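Long-range contacts in oxidoreductase (Azotobacter vinelandii, PDB 7D5M), which binds NAD and, as an inositol dehydrogenase homolog of the Gfo/Idh/MocA family, probably oxidises a polyol or sugar-like substrate by passing hydride to NAD+: residues A[1-5]-A[316-322]; A[124-128]-A[363-367]; A[172-178]-A[261-267]; A[197-203]-A[240-246]. All coordinates share one frame; numbering follows the deposited sequence.

The chain starts in a loop that interaction 1 pins to residues 316-322, closing a loop of 310 residues. It then builds the NAD-binding Rossmann sheet, and helix 121-133 of that part packs against helix 363-381 near the C terminus. Their meeting is interaction 2, whose segments alternate with those of interaction 1, so the two cross. Interactions 3 and 4 nest inside both: residues 172-178 meet 261-267, and within that loop 197-203 meet 240-246. These two, about 13 Å apart between centres, touch through Ala262 and Asp242, and both reach the mixed sheet of the C-terminal alpha/beta part. Interactions 1 and 4 lie on opposite sides of the chain's centre.

Interaction 1: residues A[1-5]-A[316-322]; sequences MINGS and LLDDRIG
With CG1 anti to the carbonyl carbon (chi1 -70°) and CD1 carried straight on, Ile2 runs side by side with Arg320, whose chain is extended from CG to NE and points the same way. CD1 of Ile2 rests over one face of the guanidinium, toward its rim, 3.5 Å from NH2 of Arg320. The charged end goes on to Asp36, in a salt bridge, and to Asn335 of helix 329-349. Met1 instead folds at chi2 and chi3, setting SD 3.4 Å from CB of Asp319 and bringing CE beside the backbone N of Ile321. The main chains hold on as well: Ile2 N donates to Asp319 O at 2.8 Å, and Met1 N reaches Leu317 O at 3.2 Å from above the carbonyl plane. One water bridges Met1 N and Leu316 O. An alanine in place of Arg320 is likely to leave Asp36 without its cationic mate and uncover the side of Ile2. Here the N-terminal segment, ahead of the first Rossmann strand 12-16, docks on a type I turn, Leu316 to Asp319, in the loop between strand 301-305 and helix 329-349 of the C-terminal alpha/beta part.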
loop_
_atom_site.group_PDB
_atom_site.type_symbol
_atom_site.label_atom_id
_atom_site.label_comp_id
_atom_site.label_asym_id
_atom_site.label_seq_id
_atom_site.Cartn_x
_atom_site.Cartn_y
_atom_site.Cartn_z
ATOM N N MET A 1 -3.955 6.137 -28.610
ATOM C CA MET A 1 -4.319 4.699 -28.473
ATOM C C MET A 1 -3.669 3.910 -29.608
ATOM O O MET A 1 -3.494 4.464 -30.724
ATOM C CB MET A 1 -5.831 4.458 -28.540
ATOM C CG MET A 1 -6.622 5.009 -27.367
ATOM S SD MET A 1 -6.272 4.246 -25.767
ATOM C CE MET A 1 -6.804 2.552 -25.997
ATOM N N ILE A 2 -3.330 2.656 -29.334
ATOM C CA ILE A 2 -2.835 1.682 -30.342
ATOM C C ILE A 2 -3.972 0.700 -30.621
ATOM O O ILE A 2 -4.602 0.248 -29.668
ATOM C CB ILE A 2 -1.562 0.988 -29.833
ATOM C CG1 ILE A 2 -0.398 1.985 -29.804
ATOM C CG2 ILE A 2 -1.259 -0.262 -30.640
ATOM C CD1 ILE A 2 0.865 1.472 -29.155
ATOM N N ASN A 3 -4.219 0.388 -31.893
ATOM C CA ASN A 3 -5.288 -0.576 -32.265
ATOM C C ASN A 3 -4.745 -1.635 -33.225
ATOM O O ASN A 3 -5.561 -2.399 -33.757
ATOM C CB ASN A 3 -6.509 0.154 -32.821
ATOM C CG ASN A 3 -6.215 0.930 -34.081
ATOM O OD1 ASN A 3 -5.162 0.761 -34.689
ATOM N ND2 ASN A 3 -7.160 1.759 -34.487
ATOM N N GLY A 4 -3.428 -1.704 -33.413
ATOM C CA GLY A 4 -2.762 -2.774 -34.181
ATOM C C GLY A 4 -2.602 -2.433 -35.652
ATOM O O GLY A 4 -2.081 -3.272 -36.407
ATOM N N SER A 5 -3.032 -1.246 -36.066
ATOM C CA SER A 5 -2.887 -0.767 -37.459
ATOM C C SER A 5 -1.391 -0.673 -37.772
ATOM O O SER A 5 -0.591 -0.321 -36.858
ATOM C CB SER A 5 -3.613 0.531 -37.655
ATOM O OG SER A 5 -2.999 1.543 -36.887
ATOM N N LEU A 316 -0.126 9.360 -23.500
ATOM C CA LEU A 316 -1.382 8.644 -23.863
ATOM C C LEU A 316 -1.233 7.924 -25.210
ATOM O O LEU A 316 -2.047 7.045 -25.485
ATOM C CB LEU A 316 -2.548 9.639 -23.897
ATOM C CG LEU A 316 -2.954 10.197 -22.535
ATOM C CD1 LEU A 316 -3.847 11.428 -22.683
ATOM C CD2 LEU A 316 -3.633 9.143 -21.686
ATOM N N LEU A 317 -0.220 8.264 -26.005
ATOM C CA LEU A 317 -0.084 7.757 -27.402
ATOM C C LEU A 317 -0.106 6.220 -27.429
ATOM O O LEU A 317 -0.782 5.650 -28.303
ATOM C CB LEU A 317 1.215 8.286 -28.006
ATOM C CG LEU A 317 1.177 9.729 -28.509
ATOM C CD1 LEU A 317 2.571 10.180 -28.908
ATOM C CD2 LEU A 317 0.204 9.870 -29.675
ATOM N N ASP A 318 0.580 5.565 -26.490
ATOM C CA ASP A 318 0.841 4.106 -26.566
ATOM C C ASP A 318 -0.193 3.293 -25.776
ATOM O O ASP A 318 -0.032 2.065 -25.731
ATOM C CB ASP A 318 2.269 3.783 -26.122
ATOM C CG ASP A 318 3.334 4.285 -27.079
ATOM O OD1 ASP A 318 2.981 4.634 -28.235
ATOM O OD2 ASP A 318 4.506 4.331 -26.665
ATOM N N ASP A 319 -1.263 3.899 -25.252
ATOM C CA ASP A 319 -2.301 3.122 -24.528
ATOM C C ASP A 319 -2.904 2.087 -25.484
ATOM O O ASP A 319 -3.333 2.476 -26.580
ATOM C CB ASP A 319 -3.377 4.014 -23.919
ATOM C CG ASP A 319 -2.881 4.867 -22.765
ATOM O OD1 ASP A 319 -1.946 4.428 -22.052
ATOM O OD2 ASP A 319 -3.436 5.968 -22.586
ATOM N N ARG A 320 -2.907 0.811 -25.080
ATOM C CA ARG A 320 -3.458 -0.315 -25.886
ATOM C C ARG A 320 -4.810 -0.750 -25.322
ATOM O O ARG A 320 -5.550 -1.462 -26.019
ATOM C CB ARG A 320 -2.467 -1.478 -25.897
ATOM C CG ARG A 320 -1.159 -1.140 -26.598
ATOM C CD ARG A 320 0.005 -2.003 -26.151
ATOM N NE ARG A 320 1.240 -1.504 -26.726
ATOM C CZ ARG A 320 1.707 -1.815 -27.934
ATOM N NH1 ARG A 320 1.069 -2.689 -28.698
ATOM N NH2 ARG A 320 2.834 -1.282 -28.366
ATOM N N ILE A 321 -5.130 -0.317 -24.103
ATOM C CA ILE A 321 -6.460 -0.550 -23.488
ATOM C C ILE A 321 -6.733 0.575 -22.485
ATOM O O ILE A 321 -5.781 1.235 -22.053
ATOM C CB ILE A 321 -6.510 -1.958 -22.864
ATOM C CG1 ILE A 321 -7.945 -2.383 -22.534
ATOM C CG2 ILE A 321 -5.562 -2.030 -21.675
ATOM C CD1 ILE A 321 -8.129 -3.860 -22.288
ATOM N N GLY A 322 -8.006 0.780 -22.160
ATOM C CA GLY A 322 -8.479 1.865 -21.286
ATOM C C GLY A 322 -7.846 1.832 -19.910
ATOM O O GLY A 322 -7.463 0.739 -19.429
HETATM O O HOH W 1 -4.637 7.700 -26.604
HETATM O O HOH W 2 -7.014 -0.282 -28.600
#

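Interaction 2: residues A[124-128]-A[363-367]; sequences AETLR and IHAGV
Ala124 comes opposite Val367 and Arg128 opposite Ile363 where the two helical segments run antiparallel, 172° between their directions and 9.7 Å between axes at closest approach. Most of the work falls to Arg128. Its CG leaves anti to the backbone N and the chain bends at chi3, which lays the guanidinium across Val367: CG2 of that valine sits over the centre of one face, 3.8 Å above the plane. At the edge, NH1 of Arg128 donates to ND1 of His364 at 3.0 Å, with 153° at the hydrogen; the donor lies in the imidazole plane, while the two flat groups are turned 48° from each other. NH2 of Arg128 makes a salt bridge with OE1 of Glu125, one helical turn back, at 2.9 Å, meeting the carboxylate from above its plane. Two bonds thus fix the rotation of the guanidinium. Helix 121-133 belongs to the NAD-binding Rossmann part and helix 363-381 to the C-terminal alpha/beta part, so the pair joins the two halves of the Gfo/Idh/MocA fold. Nearer the backbone, CG1 of Ile363 presses on CA of Arg128 at 3.6 Å, and CB of Ala124 faces CG2 of Val367 at 4.1 Å. Leu127 turns to Phe98 and Thr101 of helix 97-106, its side chain about 6 Å from that of His97, which binds the cofactor.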
loop_
_atom_site.group_PDB
_atom_site.type_symbol
_atom_site.label_atom_id
_atom_site.label_comp_id
_atom_site.label_asym_id
_atom_site.label_seq_id
_atom_site.Cartn_x
_atom_site.Cartn_y
_atom_site.Cartn_z
ATOM N N ALA A 124 32.601 0.825 -27.010
ATOM C CA ALA A 124 31.310 1.526 -27.201
ATOM C C ALA A 124 31.481 2.649 -28.233
ATOM O O ALA A 124 30.624 2.774 -29.136
ATOM C CB ALA A 124 30.810 2.077 -25.890
ATOM N N GLU A 125 32.540 3.449 -28.091
ATOM C CA GLU A 125 32.825 4.595 -28.995
ATOM C C GLU A 125 33.040 4.056 -30.414
ATOM O O GLU A 125 32.527 4.682 -31.367
ATOM C CB GLU A 125 34.028 5.394 -28.491
ATOM C CG GLU A 125 33.765 6.096 -27.172
ATOM C CD GLU A 125 33.020 7.414 -27.256
ATOM O OE1 GLU A 125 32.486 7.753 -28.335
ATOM O OE2 GLU A 125 32.980 8.105 -26.232
ATOM N N THR A 126 33.752 2.939 -30.554
ATOM C CA THR A 126 34.011 2.287 -31.864
ATOM C C THR A 126 32.688 1.822 -32.484
ATOM O O THR A 126 32.454 2.093 -33.675
ATOM C CB THR A 126 34.977 1.107 -31.718
ATOM O OG1 THR A 126 36.161 1.680 -31.171
ATOM C CG2 THR A 126 35.235 0.402 -33.030
ATOM N N LEU A 127 31.860 1.120 -31.711
ATOM C CA LEU A 127 30.547 0.632 -32.199
ATOM C C LEU A 127 29.724 1.815 -32.698
ATOM O O LEU A 127 29.095 1.700 -33.766
ATOM C CB LEU A 127 29.786 -0.050 -31.063
ATOM C CG LEU A 127 29.960 -1.555 -30.928
ATOM C CD1 LEU A 127 28.867 -2.092 -30.019
ATOM C CD2 LEU A 127 29.931 -2.265 -32.277
ATOM N N ARG A 128 29.695 2.896 -31.917
ATOM C CA ARG A 128 28.862 4.066 -32.269
ATOM C C ARG A 128 29.376 4.640 -33.592
ATOM O O ARG A 128 28.552 4.950 -34.474
ATOM C CB ARG A 128 28.844 5.123 -31.166
ATOM C CG ARG A 128 28.144 6.394 -31.623
ATOM C CD ARG A 128 27.724 7.330 -30.524
ATOM N NE ARG A 128 28.825 7.730 -29.682
ATOM C CZ ARG A 128 28.696 8.450 -28.573
ATOM N NH1 ARG A 128 27.504 8.855 -28.165
ATOM N NH2 ARG A 128 29.769 8.774 -27.879
ATOM N N ILE A 363 21.899 4.049 -29.774
ATOM C CA ILE A 363 23.363 3.823 -29.667
ATOM C C ILE A 363 23.928 4.741 -28.574
ATOM O O ILE A 363 24.792 4.292 -27.803
ATOM C CB ILE A 363 24.035 4.035 -31.042
ATOM C CG1 ILE A 363 25.506 3.616 -31.017
ATOM C CG2 ILE A 363 23.869 5.469 -31.526
ATOM C CD1 ILE A 363 25.731 2.140 -30.743
ATOM N N HIS A 364 23.464 5.988 -28.505
ATOM C CA HIS A 364 23.985 7.017 -27.567
ATOM C C HIS A 364 23.655 6.607 -26.128
ATOM O O HIS A 364 24.523 6.745 -25.259
ATOM C CB HIS A 364 23.433 8.404 -27.913
ATOM C CG HIS A 364 23.682 8.799 -29.326
ATOM N ND1 HIS A 364 24.943 9.087 -29.788
ATOM C CD2 HIS A 364 22.843 8.948 -30.376
ATOM C CE1 HIS A 364 24.871 9.406 -31.068
ATOM N NE2 HIS A 364 23.597 9.318 -31.453
ATOM N N ALA A 365 22.452 6.090 -25.884
ATOM C CA ALA A 365 22.061 5.587 -24.545
ATOM C C ALA A 365 22.976 4.419 -24.166
ATOM O O ALA A 365 23.425 4.357 -22.999
ATOM C CB ALA A 365 20.617 5.173 -24.544
ATOM N N GLY A 366 23.234 3.515 -25.115
ATOM C CA GLY A 366 24.111 2.354 -24.910
ATOM C C GLY A 366 25.506 2.798 -24.504
ATOM O O GLY A 366 26.050 2.236 -23.531
ATOM N N VAL A 367 26.061 3.802 -25.188
ATOM C CA VAL A 367 27.418 4.335 -24.862
ATOM C C VAL A 367 27.425 4.869 -23.425
ATOM O O VAL A 367 28.376 4.553 -22.687
ATOM C CB VAL A 367 27.882 5.403 -25.869
ATOM C CG1 VAL A 367 29.161 6.088 -25.408
ATOM C CG2 VAL A 367 28.062 4.804 -27.253
#

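Interaction 3: residues A[172-178]-A[261-267]; sequences FAHGFHS and SAVNAGS
His174 packs on Ala262 where two parallel neighbours in the mixed sheet, strands 165-173 and 255-261, run out past the Ala173-Ser261 bridge into two loops that pack against each other. CB of His174 lies 3.9 Å from O of Ser267. With CG set between the backbone N and the carbonyl carbon (chi1 71°), the ring swings over the next loop: CD2 of His174 passes O of Ser261 at 3.5 Å, CE1 and NE2 touch CB of Ala262, and CA of Ala262 makes a CH-pi contact over the ring face, 3.8 Å from its centroid. At the edge ND1 of His174 accepts a hydrogen bond from Phe176 N, near the ring plane, which holds the imidazole's rotation. Side chains and backbone both close the gap: Ala173 O takes two donors, OG of Ser267 in the carbonyl plane on a lone pair at 2.7 Å and ND2 of Asn264 from above that plane at 3.1 Å. OD1 of Asn264 bonds Arg274 of the third subunit, so this loop also meets the tetramer interface. Asn264 N returns to His174 O at 2.9 Å. Gly175 runs so close to Asn264 O and Ala265 that a CB there would clash. His177 gives its backbone N to Ala262 O. In the type I turn from Gly175 to Ser178, N and OG of Ser178 both reach Gly175 O from the same face of its plane, OG at 2.8 Å.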
loop_
_atom_site.group_PDB
_atom_site.type_symbol
_atom_site.label_atom_id
_atom_site.label_comp_id
_atom_site.label_asym_id
_atom_site.label_seq_id
_atom_site.Cartn_x
_atom_site.Cartn_y
_atom_site.Cartn_z
ATOM N N PHE A 172 17.836 -0.358 -8.204
ATOM C CA PHE A 172 17.361 -1.653 -8.734
ATOM C C PHE A 172 17.966 -2.704 -7.811
ATOM O O PHE A 172 19.141 -3.054 -7.980
ATOM C CB PHE A 172 17.697 -1.803 -10.218
ATOM C CG PHE A 172 16.894 -2.862 -10.931
ATOM C CD1 PHE A 172 16.318 -3.920 -10.243
ATOM C CD2 PHE A 172 16.722 -2.804 -12.306
ATOM C CE1 PHE A 172 15.598 -4.896 -10.913
ATOM C CE2 PHE A 172 16.015 -3.790 -12.975
ATOM C CZ PHE A 172 15.440 -4.825 -12.278
ATOM N N ALA A 173 17.205 -3.094 -6.793
ATOM C CA ALA A 173 17.693 -3.877 -5.638
ATOM C C ALA A 173 16.748 -5.052 -5.402
ATOM O O ALA A 173 15.736 -4.881 -4.710
ATOM C CB ALA A 173 17.794 -2.986 -4.425
ATOM N N HIS A 174 17.070 -6.199 -5.997
ATOM C CA HIS A 174 16.327 -7.472 -5.851
ATOM C C HIS A 174 17.164 -8.443 -5.013
ATOM O O HIS A 174 18.345 -8.163 -4.773
ATOM C CB HIS A 174 15.967 -8.045 -7.225
ATOM C CG HIS A 174 17.137 -8.572 -7.977
ATOM N ND1 HIS A 174 17.619 -9.856 -7.787
ATOM C CD2 HIS A 174 17.916 -8.002 -8.916
ATOM C CE1 HIS A 174 18.653 -10.050 -8.590
ATOM N NE2 HIS A 174 18.837 -8.932 -9.309
ATOM N N GLY A 175 16.555 -9.543 -4.571
ATOM C CA GLY A 175 17.208 -10.482 -3.648
ATOM C C GLY A 175 17.464 -11.838 -4.275
ATOM O O GLY A 175 17.863 -12.746 -3.538
ATOM N N PHE A 176 17.258 -12.013 -5.581
ATOM C CA PHE A 176 17.282 -13.381 -6.166
ATOM C C PHE A 176 18.661 -14.019 -6.028
ATOM O O PHE A 176 18.687 -15.255 -6.039
ATOM C CB PHE A 176 16.831 -13.409 -7.622
ATOM C CG PHE A 176 15.346 -13.185 -7.754
ATOM C CD1 PHE A 176 14.438 -14.168 -7.406
ATOM C CD2 PHE A 176 14.868 -11.969 -8.196
ATOM C CE1 PHE A 176 13.073 -13.938 -7.512
ATOM C CE2 PHE A 176 13.506 -11.748 -8.324
ATOM C CZ PHE A 176 12.613 -12.728 -7.966
ATOM N N HIS A 177 19.740 -13.246 -5.894
ATOM C CA HIS A 177 21.114 -13.812 -5.801
ATOM C C HIS A 177 21.692 -13.629 -4.398
ATOM O O HIS A 177 22.921 -13.604 -4.265
ATOM C CB HIS A 177 21.981 -13.258 -6.937
ATOM C CG HIS A 177 21.372 -13.540 -8.268
ATOM N ND1 HIS A 177 21.626 -12.775 -9.378
ATOM C CD2 HIS A 177 20.494 -14.489 -8.659
ATOM C CE1 HIS A 177 20.934 -13.245 -10.404
ATOM N NE2 HIS A 177 20.225 -14.296 -9.985
ATOM N N SER A 178 20.837 -13.545 -3.376
ATOM C CA SER A 178 21.256 -13.512 -1.954
ATOM C C SER A 178 22.098 -14.756 -1.644
ATOM O O SER A 178 23.073 -14.634 -0.898
ATOM C CB SER A 178 20.061 -13.401 -1.048
ATOM O OG SER A 178 19.379 -12.166 -1.259
ATOM N N SER A 261 21.647 -3.799 -6.575
ATOM C CA SER A 261 21.782 -4.992 -5.699
ATOM C C SER A 261 21.085 -6.217 -6.280
ATOM O O SER A 261 19.999 -6.076 -6.867
ATOM C CB SER A 261 21.290 -4.691 -4.303
ATOM O OG SER A 261 21.687 -5.716 -3.407
ATOM N N ALA A 262 21.705 -7.379 -6.094
ATOM C CA ALA A 262 21.100 -8.700 -6.341
ATOM C C ALA A 262 20.990 -9.465 -5.020
ATOM O O ALA A 262 20.572 -10.626 -5.060
ATOM C CB ALA A 262 21.916 -9.452 -7.362
ATOM N N VAL A 263 21.294 -8.816 -3.891
ATOM C CA VAL A 263 21.331 -9.469 -2.548
ATOM C C VAL A 263 20.403 -8.730 -1.567
ATOM O O VAL A 263 20.554 -8.905 -0.338
ATOM C CB VAL A 263 22.781 -9.560 -2.037
ATOM C CG1 VAL A 263 23.622 -10.396 -2.979
ATOM C CG2 VAL A 263 23.412 -8.195 -1.830
ATOM N N ASN A 264 19.426 -7.977 -2.079
ATOM C CA ASN A 264 18.394 -7.340 -1.228
ATOM C C ASN A 264 17.338 -8.397 -0.890
ATOM O O ASN A 264 16.257 -8.416 -1.523
ATOM C CB ASN A 264 17.815 -6.101 -1.901
ATOM C CG ASN A 264 16.769 -5.438 -1.042
ATOM O OD1 ASN A 264 16.729 -5.666 0.168
ATOM N ND2 ASN A 264 15.931 -4.625 -1.671
ATOM N N ALA A 265 17.652 -9.272 0.067
ATOM C CA ALA A 265 16.859 -10.469 0.399
ATOM C C ALA A 265 15.384 -10.082 0.551
ATOM O O ALA A 265 15.105 -9.126 1.284
ATOM C CB ALA A 265 17.401 -11.119 1.650
ATOM N N GLY A 266 14.483 -10.803 -0.128
ATOM C CA GLY A 266 13.025 -10.611 -0.023
ATOM C C GLY A 266 12.472 -9.682 -1.092
ATOM O O GLY A 266 11.242 -9.714 -1.318
ATOM N N SER A 267 13.316 -8.871 -1.732
ATOM C CA SER A 267 12.874 -7.926 -2.789
ATOM C C SER A 267 12.622 -8.700 -4.088
ATOM O O SER A 267 13.526 -9.398 -4.563
ATOM C CB SER A 267 13.853 -6.808 -3.013
ATOM O OG SER A 267 13.407 -5.991 -4.098
#

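Interaction 4: residues A[197-203]-A[240-246]; sequences AGPSYVL and LEDNAYT
Glu241 lies across the start of helix 202-217, its CG against CG2 of Val202 at 3.8 Å and its side chain crossing that of Leu203 at about a right angle. CG takes the crowded position between the backbone N and the carbonyl carbon (chi1 78°) and the chain bends at chi2, which delivers OE2 of Glu241 to the backbone N of Leu203 at 2.8 Å, almost straight (172°). OE1 and OE2 also receive weak bonds from Tyr201 N, the residue at the N-cap position. Val202 N points into O of Glu241 at 3.1 Å. The negative group thus sits at the helix N terminus, where the dipole would be expected to stabilise it, and OE1 is salt-bridged to Arg230, which also binds Pro199 O. An alanine in place of Glu241 would probably leave Leu203 N without its acceptor and Arg230 without its anionic mate. On one flank CD1 of Leu240 meets O of Gly198 at 3.8 Å, the glycine ending helix 194-197 with positive phi; on the other, CD2 of Leu203 packs on CB of Ala244 at 3.7 Å. Asp242 and Asn243 form a classic beta bulge facing Gln231 as strand 243-250 begins. Val202 and Leu203 lay the helix start on strands 223-231, 243-250 and 255-261, while Trp372 of helix 363-381 touches Leu203 and Thr246.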
loop_
_atom_site.group_PDB
_atom_site.type_symbol
_atom_site.label_atom_id
_atom_site.label_comp_id
_atom_site.label_asym_id
_atom_site.label_seq_id
_atom_site.Cartn_x
_atom_site.Cartn_y
_atom_site.Cartn_z
ATOM N N ALA A 197 31.061 -11.706 -18.702
ATOM C CA ALA A 197 30.152 -10.635 -18.219
ATOM C C ALA A 197 30.823 -9.263 -18.339
ATOM O O ALA A 197 30.100 -8.289 -18.682
ATOM C CB ALA A 197 29.740 -10.903 -16.791
ATOM N N GLY A 198 32.129 -9.188 -18.050
ATOM C CA GLY A 198 32.929 -7.952 -18.123
ATOM C C GLY A 198 33.332 -7.451 -16.738
ATOM O O GLY A 198 33.545 -8.246 -15.825
ATOM N N PRO A 199 33.477 -6.117 -16.563
ATOM C CA PRO A 199 34.074 -5.538 -15.358
ATOM C C PRO A 199 33.152 -5.412 -14.136
ATOM O O PRO A 199 33.626 -5.090 -13.049
ATOM C CB PRO A 199 34.478 -4.122 -15.806
ATOM C CG PRO A 199 33.552 -3.781 -16.953
ATOM C CD PRO A 199 33.147 -5.101 -17.573
ATOM N N SER A 200 31.855 -5.637 -14.319
ATOM C CA SER A 200 30.885 -5.470 -13.212
ATOM C C SER A 200 29.792 -6.526 -13.305
ATOM O O SER A 200 29.583 -7.106 -14.395
ATOM C CB SER A 200 30.340 -4.068 -13.198
ATOM O OG SER A 200 29.030 -4.016 -13.723
ATOM N N TYR A 201 29.112 -6.773 -12.190
ATOM C CA TYR A 201 27.859 -7.558 -12.199
ATOM C C TYR A 201 26.689 -6.574 -12.040
ATOM O O TYR A 201 26.191 -6.110 -13.079
ATOM C CB TYR A 201 27.899 -8.730 -11.212
ATOM C CG TYR A 201 26.537 -9.346 -11.026
ATOM C CD1 TYR A 201 25.622 -9.354 -12.068
ATOM C CD2 TYR A 201 26.139 -9.882 -9.811
ATOM C CE1 TYR A 201 24.350 -9.875 -11.908
ATOM C CE2 TYR A 201 24.876 -10.426 -9.642
ATOM C CZ TYR A 201 23.978 -10.419 -10.693
ATOM O OH TYR A 201 22.715 -10.919 -10.525
ATOM N N VAL A 202 26.261 -6.232 -10.821
ATOM C CA VAL A 202 24.953 -5.523 -10.644
ATOM C C VAL A 202 24.976 -4.092 -11.208
ATOM O O VAL A 202 23.894 -3.622 -11.602
ATOM C CB VAL A 202 24.422 -5.557 -9.198
ATOM C CG1 VAL A 202 24.053 -6.981 -8.804
ATOM C CG2 VAL A 202 25.355 -4.904 -8.193
ATOM N N LEU A 203 26.113 -3.390 -11.246
ATOM C CA LEU A 203 26.144 -2.010 -11.809
ATOM C C LEU A 203 25.608 -2.063 -13.242
ATOM O O LEU A 203 24.678 -1.298 -13.582
ATOM C CB LEU A 203 27.575 -1.473 -11.777
ATOM C CG LEU A 203 28.087 -1.084 -10.391
ATOM C CD1 LEU A 203 29.608 -0.975 -10.401
ATOM C CD2 LEU A 203 27.448 0.204 -9.911
ATOM N N LEU A 240 33.652 -9.101 -9.039
ATOM C CA LEU A 240 32.341 -8.601 -9.528
ATOM C C LEU A 240 31.423 -8.403 -8.319
ATOM O O LEU A 240 31.387 -9.285 -7.437
ATOM C CB LEU A 240 31.743 -9.557 -10.561
ATOM C CG LEU A 240 32.202 -9.325 -12.005
ATOM C CD1 LEU A 240 33.694 -9.098 -12.084
ATOM C CD2 LEU A 240 31.780 -10.470 -12.911
ATOM N N GLU A 241 30.751 -7.257 -8.288
ATOM C CA GLU A 241 29.932 -6.778 -7.147
ATOM C C GLU A 241 28.491 -7.292 -7.258
ATOM O O GLU A 241 27.918 -7.243 -8.359
ATOM C CB GLU A 241 30.004 -5.248 -7.071
ATOM C CG GLU A 241 29.142 -4.481 -8.070
ATOM C CD GLU A 241 29.493 -4.607 -9.542
ATOM O OE1 GLU A 241 30.645 -4.970 -9.861
ATOM O OE2 GLU A 241 28.609 -4.335 -10.371
ATOM N N ASP A 242 27.902 -7.709 -6.133
ATOM C CA ASP A 242 26.456 -8.042 -6.060
ATOM C C ASP A 242 25.707 -6.943 -5.302
ATOM O O ASP A 242 24.487 -7.092 -5.102
ATOM C CB ASP A 242 26.217 -9.440 -5.487
ATOM C CG ASP A 242 26.936 -9.734 -4.182
ATOM O OD1 ASP A 242 27.338 -8.779 -3.494
ATOM O OD2 ASP A 242 27.081 -10.923 -3.867
ATOM N N ASN A 243 26.404 -5.866 -4.945
ATOM C CA ASN A 243 25.804 -4.690 -4.274
ATOM C C ASN A 243 26.679 -3.481 -4.568
ATOM O O ASN A 243 27.913 -3.643 -4.578
ATOM C CB ASN A 243 25.682 -4.932 -2.773
ATOM C CG ASN A 243 24.764 -3.926 -2.121
ATOM O OD1 ASN A 243 23.554 -3.979 -2.329
ATOM N ND2 ASN A 243 25.329 -3.002 -1.358
ATOM N N ALA A 244 26.088 -2.315 -4.800
ATOM C CA ALA A 244 26.880 -1.091 -5.011
ATOM C C ALA A 244 26.069 0.158 -4.675
ATOM O O ALA A 244 24.824 0.169 -4.846
ATOM C CB ALA A 244 27.394 -1.063 -6.424
ATOM N N TYR A 245 26.785 1.164 -4.191
ATOM C CA TYR A 245 26.284 2.531 -3.951
ATOM C C TYR A 245 27.036 3.474 -4.874
ATOM O O TYR A 245 28.273 3.573 -4.754
ATOM C CB TYR A 245 26.494 2.947 -2.496
ATOM C CG TYR A 245 25.942 1.937 -1.535
ATOM C CD1 TYR A 245 24.605 1.963 -1.176
ATOM C CD2 TYR A 245 26.746 0.935 -1.013
ATOM C CE1 TYR A 245 24.081 1.020 -0.309
ATOM C CE2 TYR A 245 26.235 -0.019 -0.156
ATOM C CZ TYR A 245 24.901 0.031 0.206
ATOM O OH TYR A 245 24.390 -0.916 1.044
ATOM N N THR A 246 26.306 4.173 -5.734
ATOM C CA THR A 246 26.883 5.228 -6.591
ATOM C C THR A 246 26.297 6.571 -6.181
ATOM O O THR A 246 25.074 6.755 -6.286
ATOM C CB THR A 246 26.665 4.958 -8.078
ATOM O OG1 THR A 246 27.140 3.639 -8.332
ATOM C CG2 THR A 246 27.383 5.984 -8.931
#